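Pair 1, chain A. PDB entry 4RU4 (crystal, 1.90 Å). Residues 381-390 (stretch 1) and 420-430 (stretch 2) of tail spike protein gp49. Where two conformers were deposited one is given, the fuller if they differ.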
# COMPACT_ATOMS: atom_id res chain seq x y z
N THR A 381 6.28 9.91 -15.83
CA THR A 381 4.96 9.81 -15.22
C THR A 381 5.04 10.19 -13.75
O THR A 381 5.93 9.74 -13.03
CB THR A 381 4.45 8.36 -15.39
OG1 THR A 381 4.31 8.09 -16.79
CG2 THR A 381 3.11 8.14 -14.68
N PHE A 382 4.10 11.00 -13.30
CA PHE A 382 4.10 11.47 -11.92
C PHE A 382 2.72 11.20 -11.35
O PHE A 382 1.70 11.64 -11.91
CB PHE A 382 4.46 12.95 -11.89
CG PHE A 382 5.78 13.23 -12.54
CD1 PHE A 382 5.86 13.44 -13.93
CD2 PHE A 382 6.95 13.22 -11.79
CE1 PHE A 382 7.11 13.66 -14.55
CE2 PHE A 382 8.20 13.44 -12.42
CZ PHE A 382 8.27 13.67 -13.79
N LEU A 383 2.69 10.46 -10.24
CA LEU A 383 1.47 9.80 -9.80
C LEU A 383 1.19 10.14 -8.35
O LEU A 383 2.11 10.09 -7.52
CB LEU A 383 1.64 8.28 -9.94
CG LEU A 383 0.54 7.34 -9.41
CD1 LEU A 383 -0.82 7.64 -10.06
CD2 LEU A 383 0.91 5.88 -9.65
N LEU A 384 -0.06 10.50 -8.05
CA LEU A 384 -0.58 10.50 -6.68
C LEU A 384 -1.61 9.39 -6.64
O LEU A 384 -2.73 9.53 -7.15
CB LEU A 384 -1.25 11.85 -6.31
CG LEU A 384 -0.36 13.08 -6.31
CD1 LEU A 384 -1.13 14.31 -5.84
CD2 LEU A 384 0.86 12.84 -5.42
N ASP A 385 -1.23 8.27 -6.04
CA ASP A 385 -1.98 7.05 -6.11
C ASP A 385 -2.74 6.85 -4.80
O ASP A 385 -2.13 6.45 -3.80
CB ASP A 385 -0.95 5.92 -6.27
CG ASP A 385 -1.58 4.57 -6.50
OD1 ASP A 385 -2.60 4.21 -5.86
OD2 ASP A 385 -1.02 3.86 -7.36
N GLN A 386 -4.05 7.09 -4.82
CA GLN A 386 -4.93 6.88 -3.67
C GLN A 386 -4.40 7.57 -2.41
O GLN A 386 -4.36 6.97 -1.32
CB GLN A 386 -5.09 5.39 -3.36
CG GLN A 386 -5.45 4.49 -4.53
CD GLN A 386 -6.85 4.72 -5.09
OE1 GLN A 386 -7.06 4.59 -6.31
NE2 GLN A 386 -7.80 5.02 -4.22
N CYS A 387 -4.00 8.83 -2.54
CA CYS A 387 -3.54 9.59 -1.39
C CYS A 387 -4.67 10.35 -0.70
O CYS A 387 -5.68 10.72 -1.31
CB CYS A 387 -2.42 10.55 -1.78
SG CYS A 387 -0.88 9.66 -2.29
N THR A 388 -4.46 10.61 0.58
CA THR A 388 -5.37 11.44 1.35
C THR A 388 -4.67 12.78 1.53
O THR A 388 -3.57 12.84 2.10
CB THR A 388 -5.65 10.78 2.70
OG1 THR A 388 -6.34 9.54 2.48
CG2 THR A 388 -6.48 11.71 3.60
N LEU A 389 -5.26 13.85 1.00
CA LEU A 389 -4.60 15.16 0.96
C LEU A 389 -5.42 16.17 1.77
O LEU A 389 -6.65 16.18 1.69
CB LEU A 389 -4.46 15.65 -0.48
CG LEU A 389 -3.86 14.66 -1.49
CD1 LEU A 389 -3.96 15.25 -2.89
CD2 LEU A 389 -2.40 14.34 -1.14
N TYR A 390 -4.76 17.01 2.57
CA TYR A 390 -5.49 18.04 3.33
C TYR A 390 -4.74 19.35 3.35
O TYR A 390 -3.56 19.38 3.70
CB TYR A 390 -5.77 17.60 4.78
CG TYR A 390 -6.49 18.65 5.63
CD1 TYR A 390 -7.55 19.41 5.12
CD2 TYR A 390 -6.11 18.87 6.96
CE1 TYR A 390 -8.20 20.35 5.91
CE2 TYR A 390 -6.77 19.80 7.74
CZ TYR A 390 -7.80 20.55 7.21
OH TYR A 390 -8.45 21.48 7.99
N CYS A 420 5.29 14.22 -20.51
CA CYS A 420 4.92 14.16 -19.08
C CYS A 420 3.51 13.65 -18.91
O CYS A 420 2.61 14.09 -19.61
CB CYS A 420 4.95 15.56 -18.47
SG CYS A 420 6.56 16.34 -18.51
N ASN A 421 3.31 12.74 -17.95
CA ASN A 421 1.95 12.30 -17.59
C ASN A 421 1.73 12.60 -16.11
O ASN A 421 2.46 12.09 -15.27
CB ASN A 421 1.82 10.79 -17.83
CG ASN A 421 2.27 10.39 -19.19
OD1 ASN A 421 1.82 10.96 -20.18
ND2 ASN A 421 3.16 9.42 -19.26
N PHE A 422 0.77 13.45 -15.79
CA PHE A 422 0.47 13.72 -14.39
C PHE A 422 -0.83 13.03 -14.05
O PHE A 422 -1.88 13.33 -14.65
CB PHE A 422 0.38 15.25 -14.17
CG PHE A 422 1.69 15.93 -14.35
CD1 PHE A 422 2.64 15.87 -13.35
CD2 PHE A 422 2.01 16.56 -15.55
CE1 PHE A 422 3.88 16.46 -13.52
CE2 PHE A 422 3.24 17.18 -15.70
CZ PHE A 422 4.17 17.11 -14.69
N LEU A 423 -0.75 12.10 -13.10
CA LEU A 423 -1.89 11.22 -12.79
C LEU A 423 -2.33 11.39 -11.37
O LEU A 423 -1.52 11.22 -10.45
CB LEU A 423 -1.49 9.74 -12.96
CG LEU A 423 -0.72 9.40 -14.25
CD1 LEU A 423 -0.31 7.94 -14.29
CD2 LEU A 423 -1.52 9.79 -15.50
N ILE A 424 -3.62 11.65 -11.17
CA ILE A 424 -4.18 11.70 -9.83
C ILE A 424 -5.27 10.66 -9.83
O ILE A 424 -6.26 10.77 -10.57
CB ILE A 424 -4.76 13.09 -9.46
CG1 ILE A 424 -3.66 14.15 -9.34
CG2 ILE A 424 -5.52 13.02 -8.13
CD1 ILE A 424 -3.19 14.70 -10.68
N GLN A 425 -5.07 9.61 -9.04
CA GLN A 425 -5.98 8.47 -9.08
C GLN A 425 -6.56 8.17 -7.71
O GLN A 425 -5.87 7.72 -6.79
CB GLN A 425 -5.31 7.22 -9.65
CG GLN A 425 -4.72 7.38 -11.06
CD GLN A 425 -4.18 6.06 -11.60
OE1 GLN A 425 -4.10 5.08 -10.86
NE2 GLN A 425 -3.82 6.02 -12.88
N GLY A 426 -7.86 8.38 -7.59
CA GLY A 426 -8.57 8.00 -6.39
C GLY A 426 -8.15 8.83 -5.19
O GLY A 426 -7.67 9.97 -5.33
N GLY A 427 -8.35 8.27 -4.01
CA GLY A 427 -8.06 8.97 -2.78
C GLY A 427 -9.00 10.14 -2.53
O GLY A 427 -10.13 10.18 -3.03
N SER A 428 -8.55 11.09 -1.72
CA SER A 428 -9.41 12.19 -1.31
C SER A 428 -8.60 13.49 -1.15
O SER A 428 -7.38 13.47 -0.97
CB SER A 428 -10.12 11.86 0.01
OG SER A 428 -9.19 11.69 1.07
N LEU A 429 -9.29 14.62 -1.24
CA LEU A 429 -8.64 15.93 -1.13
C LEU A 429 -9.59 16.87 -0.42
O LEU A 429 -10.63 17.23 -0.97
CB LEU A 429 -8.27 16.48 -2.52
CG LEU A 429 -7.43 17.76 -2.67
CD1 LEU A 429 -6.70 17.79 -4.02
CD2 LEU A 429 -8.27 19.04 -2.49
N ARG A 430 -9.23 17.25 0.81
CA ARG A 430 -10.04 18.19 1.58
C ARG A 430 -9.32 19.53 1.64
O ARG A 430 -8.12 19.59 1.93
CB ARG A 430 -10.27 17.67 3.00
CG ARG A 430 -11.14 18.61 3.85
CD ARG A 430 -11.28 18.10 5.29
NE ARG A 430 -11.66 16.69 5.36
CZ ARG A 430 -12.03 16.06 6.48
NH1 ARG A 430 -12.09 16.72 7.63
NH2 ARG A 430 -12.36 14.78 6.45
O HOH W 1 -4.55 10.22 -4.99
O HOH W 2 -9.25 9.70 2.84
O HOH W 3 -8.77 14.17 2.26

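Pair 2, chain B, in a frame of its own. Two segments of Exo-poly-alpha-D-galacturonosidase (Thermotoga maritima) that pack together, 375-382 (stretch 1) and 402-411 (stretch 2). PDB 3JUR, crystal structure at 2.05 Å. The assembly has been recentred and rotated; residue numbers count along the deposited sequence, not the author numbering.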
# COMPACT_ATOMS: atom_id res chain seq x y z
N SER B 375 -20.85 7.46 18.34
CA SER B 375 -21.44 7.60 17.01
C SER B 375 -20.90 8.79 16.22
O SER B 375 -21.64 9.73 15.89
CB SER B 375 -22.97 7.64 17.11
OG SER B 375 -23.41 6.47 17.76
N VAL B 376 -19.60 8.74 15.94
CA VAL B 376 -18.94 9.74 15.12
C VAL B 376 -18.52 9.03 13.84
O VAL B 376 -17.90 7.95 13.87
CB VAL B 376 -17.71 10.37 15.84
CG1 VAL B 376 -17.07 11.47 14.98
CG2 VAL B 376 -18.11 10.94 17.21
N PHE B 377 -18.88 9.63 12.71
CA PHE B 377 -18.71 9.01 11.40
C PHE B 377 -17.91 9.90 10.46
O PHE B 377 -18.29 11.05 10.18
CB PHE B 377 -20.07 8.63 10.80
CG PHE B 377 -20.95 7.85 11.75
CD1 PHE B 377 -20.76 6.48 11.92
CD2 PHE B 377 -21.93 8.49 12.50
CE1 PHE B 377 -21.56 5.75 12.82
CE2 PHE B 377 -22.73 7.77 13.40
CZ PHE B 377 -22.54 6.40 13.56
N VAL B 378 -16.77 9.37 10.01
CA VAL B 378 -15.93 10.04 9.05
C VAL B 378 -16.01 9.19 7.79
O VAL B 378 -15.72 7.99 7.80
CB VAL B 378 -14.46 10.16 9.54
CG1 VAL B 378 -13.57 10.78 8.45
CG2 VAL B 378 -14.36 10.99 10.81
N LYS B 379 -16.42 9.81 6.69
CA LYS B 379 -16.53 9.07 5.45
C LYS B 379 -16.02 9.93 4.31
O LYS B 379 -16.35 11.13 4.22
CB LYS B 379 -17.98 8.62 5.22
CG LYS B 379 -18.32 8.29 3.78
CD LYS B 379 -18.55 6.84 3.55
CE LYS B 379 -19.97 6.45 3.87
NZ LYS B 379 -20.30 5.11 3.31
N ASN B 380 -15.23 9.32 3.44
CA ASN B 380 -14.66 10.01 2.27
C ASN B 380 -13.83 11.24 2.65
O ASN B 380 -13.97 12.31 2.04
CB ASN B 380 -15.75 10.36 1.23
CG ASN B 380 -15.18 10.67 -0.14
OD1 ASN B 380 -14.17 10.08 -0.55
ND2 ASN B 380 -15.81 11.59 -0.87
N LEU B 381 -12.99 11.08 3.66
CA LEU B 381 -12.01 12.10 4.02
C LEU B 381 -10.73 11.87 3.23
O LEU B 381 -10.26 10.74 3.10
CB LEU B 381 -11.73 12.11 5.53
CG LEU B 381 -10.52 12.90 6.09
CD1 LEU B 381 -10.70 14.41 5.89
CD2 LEU B 381 -10.30 12.57 7.55
N LYS B 382 -10.20 12.95 2.66
CA LYS B 382 -8.90 12.91 2.04
C LYS B 382 -8.04 13.92 2.78
O LYS B 382 -8.37 15.12 2.83
CB LYS B 382 -8.99 13.23 0.54
CG LYS B 382 -9.80 12.19 -0.23
CD LYS B 382 -9.79 12.45 -1.71
CE LYS B 382 -11.15 12.15 -2.35
NZ LYS B 382 -11.72 10.85 -1.95
N ASP B 402 -18.23 3.61 19.21
CA ASP B 402 -18.84 3.67 17.87
C ASP B 402 -18.26 4.78 16.99
O ASP B 402 -18.98 5.62 16.45
CB ASP B 402 -20.37 3.80 18.01
CG ASP B 402 -21.10 3.55 16.69
OD1 ASP B 402 -20.66 2.70 15.89
OD2 ASP B 402 -22.14 4.22 16.47
N ILE B 403 -16.94 4.77 16.84
CA ILE B 403 -16.27 5.67 15.91
C ILE B 403 -15.98 4.88 14.65
O ILE B 403 -15.34 3.82 14.70
CB ILE B 403 -14.95 6.27 16.48
CG1 ILE B 403 -15.14 6.82 17.90
CG2 ILE B 403 -14.39 7.34 15.53
CD1 ILE B 403 -16.19 7.94 18.06
N LEU B 404 -16.46 5.39 13.51
CA LEU B 404 -16.28 4.72 12.22
C LEU B 404 -15.65 5.66 11.20
O LEU B 404 -16.15 6.78 10.97
CB LEU B 404 -17.61 4.15 11.71
CG LEU B 404 -17.60 3.35 10.40
CD1 LEU B 404 -16.79 2.07 10.53
CD2 LEU B 404 -19.03 3.03 9.92
N ILE B 405 -14.55 5.20 10.61
CA ILE B 405 -13.85 5.91 9.54
C ILE B 405 -13.85 5.01 8.31
O ILE B 405 -13.39 3.86 8.36
CB ILE B 405 -12.41 6.29 9.95
CG1 ILE B 405 -12.43 7.12 11.24
CG2 ILE B 405 -11.71 7.05 8.82
CD1 ILE B 405 -11.08 7.32 11.89
N SER B 406 -14.39 5.51 7.19
CA SER B 406 -14.51 4.68 6.00
C SER B 406 -14.24 5.45 4.71
O SER B 406 -14.38 6.68 4.66
CB SER B 406 -15.87 4.00 5.96
OG SER B 406 -16.89 4.98 6.05
N ASP B 407 -13.84 4.70 3.68
CA ASP B 407 -13.53 5.27 2.36
C ASP B 407 -12.62 6.49 2.47
O ASP B 407 -12.87 7.53 1.87
CB ASP B 407 -14.83 5.65 1.63
CG ASP B 407 -15.80 4.49 1.50
OD1 ASP B 407 -15.36 3.31 1.53
OD2 ASP B 407 -17.01 4.75 1.35
N THR B 408 -11.56 6.36 3.27
CA THR B 408 -10.76 7.50 3.70
C THR B 408 -9.27 7.25 3.46
O THR B 408 -8.77 6.14 3.64
CB THR B 408 -11.07 7.84 5.19
OG1 THR B 408 -12.36 8.45 5.27
CG2 THR B 408 -10.02 8.78 5.82
N ILE B 409 -8.57 8.30 3.03
CA ILE B 409 -7.14 8.26 2.77
C ILE B 409 -6.48 9.36 3.60
O ILE B 409 -6.83 10.53 3.47
CB ILE B 409 -6.80 8.49 1.27
CG1 ILE B 409 -7.57 7.49 0.39
CG2 ILE B 409 -5.28 8.36 1.02
CD1 ILE B 409 -7.57 7.82 -1.10
N ILE B 410 -5.52 8.98 4.45
CA ILE B 410 -4.71 9.95 5.20
C ILE B 410 -3.23 9.64 4.97
O ILE B 410 -2.77 8.53 5.24
CB ILE B 410 -5.03 9.96 6.72
CG1 ILE B 410 -6.52 10.23 6.96
CG2 ILE B 410 -4.17 11.01 7.45
CD1 ILE B 410 -6.97 9.97 8.37
N GLU B 411 -2.50 10.63 4.45
CA GLU B 411 -1.10 10.43 4.12
C GLU B 411 -0.18 11.41 4.82
O GLU B 411 -0.52 12.58 5.01
CB GLU B 411 -0.89 10.54 2.60
CG GLU B 411 -1.41 9.33 1.83
CD GLU B 411 -0.68 8.05 2.19
OE1 GLU B 411 0.55 8.12 2.44
OE2 GLU B 411 -1.33 6.97 2.22
O HOH W 4 -17.93 6.34 8.04
O HOH W 5 -11.35 9.19 0.35

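The sharpest difference lies at the corner of the second stretch. Pair 1 has two glycines there, G426(A) and G427(A); pair 2 has D407(B) and T408(B) at the matching positions. Both glycines have positive phi. A CB on G426(A) would clash with Q386(A) OE1, and one on G427(A) would clash with C387(A) O. Of the two matching residues in pair 2, only D407(B) has positive phi. T408(B) has an ordinary strand conformation, and its CA lies 1.8 Å from that of G427(A) after superposition, the largest shift among the matched positions.

Both pairs keep a backbone bond at the corner: S428(A) N donates to C387(A) O at 2.9 Å, and I409(B) N to L381(B) O at 3.0 Å. The amide of the first stretch is served differently. In pair 1, water 1 accepts from C387(A) N at 2.9 Å and lies 2.9 Å from L384(A) O. In pair 2 a side chain serves the matching amide. L381(B) N donates to T408(B) OG1 at 3.1 Å, and T408(B) OG1 donates to S406(B) O at 2.8 Å within its own stretch.

The shared geometry is a pair of parallel strands in register, followed by a corner. The first strands make angles of 7° in pair 1 and 5° in pair 2, with axes 4.7 and 4.8 Å apart. Fourteen central residues superpose at 0.7 Å. The ladder alternates in the same way. L423(A) N donates to F382(A) O at 2.8 Å, and the matching L404(B) N donates to V376(B) O at 3.0 Å. Next, L384(A) N reaches L423(A) O at 2.9 Å, as V378(B) N reaches L404(B) O at 2.8 Å.

One face is apolar in both. F382(A) and F422(A) correspond to V376(B) and I403(B). The two phenyl rings are near parallel but slid apart, with centroids 5.3 Å apart, so they barely overlap. In pair 2 aliphatic groups fill this level, with V376(B) CB 3.6 Å from I403(B) CD1. The next level is more alike: L384(A) beside I424(A) matches V378(B) beside I405(B).

The opposite face varies more. L383(A) packs on L423(A), with CD1 of the former 3.6 Å from CB of the latter. In pair 2 the aromatic residue is here: F377(B) CD1 lies 3.9 Å from L404(B) CB. At the start, each pair has a polar side-chain bond with the direction reversed. N421(A) ND2 donates to T381(A) OG1 at 3.0 Å, whereas S375(B) OG donates to D402(B) OD2 at 2.9 Å.

Near its corner pair 2 has a salt bridge. K379(B), at the position of D385(A), forms a long salt bridge with D407(B), NZ to OD2 at 3.8 Å. D385(A) makes no salt bridge across the contact; the position of D407(B) is G426(A), which has no side chain. Beyond the corner, T388(A) pairs with S428(A), and water 2 joins T388(A) OG1 and S428(A) OG at 2.9 and 2.7 Å. The matching K382(B) and I409(B) have no such bridge.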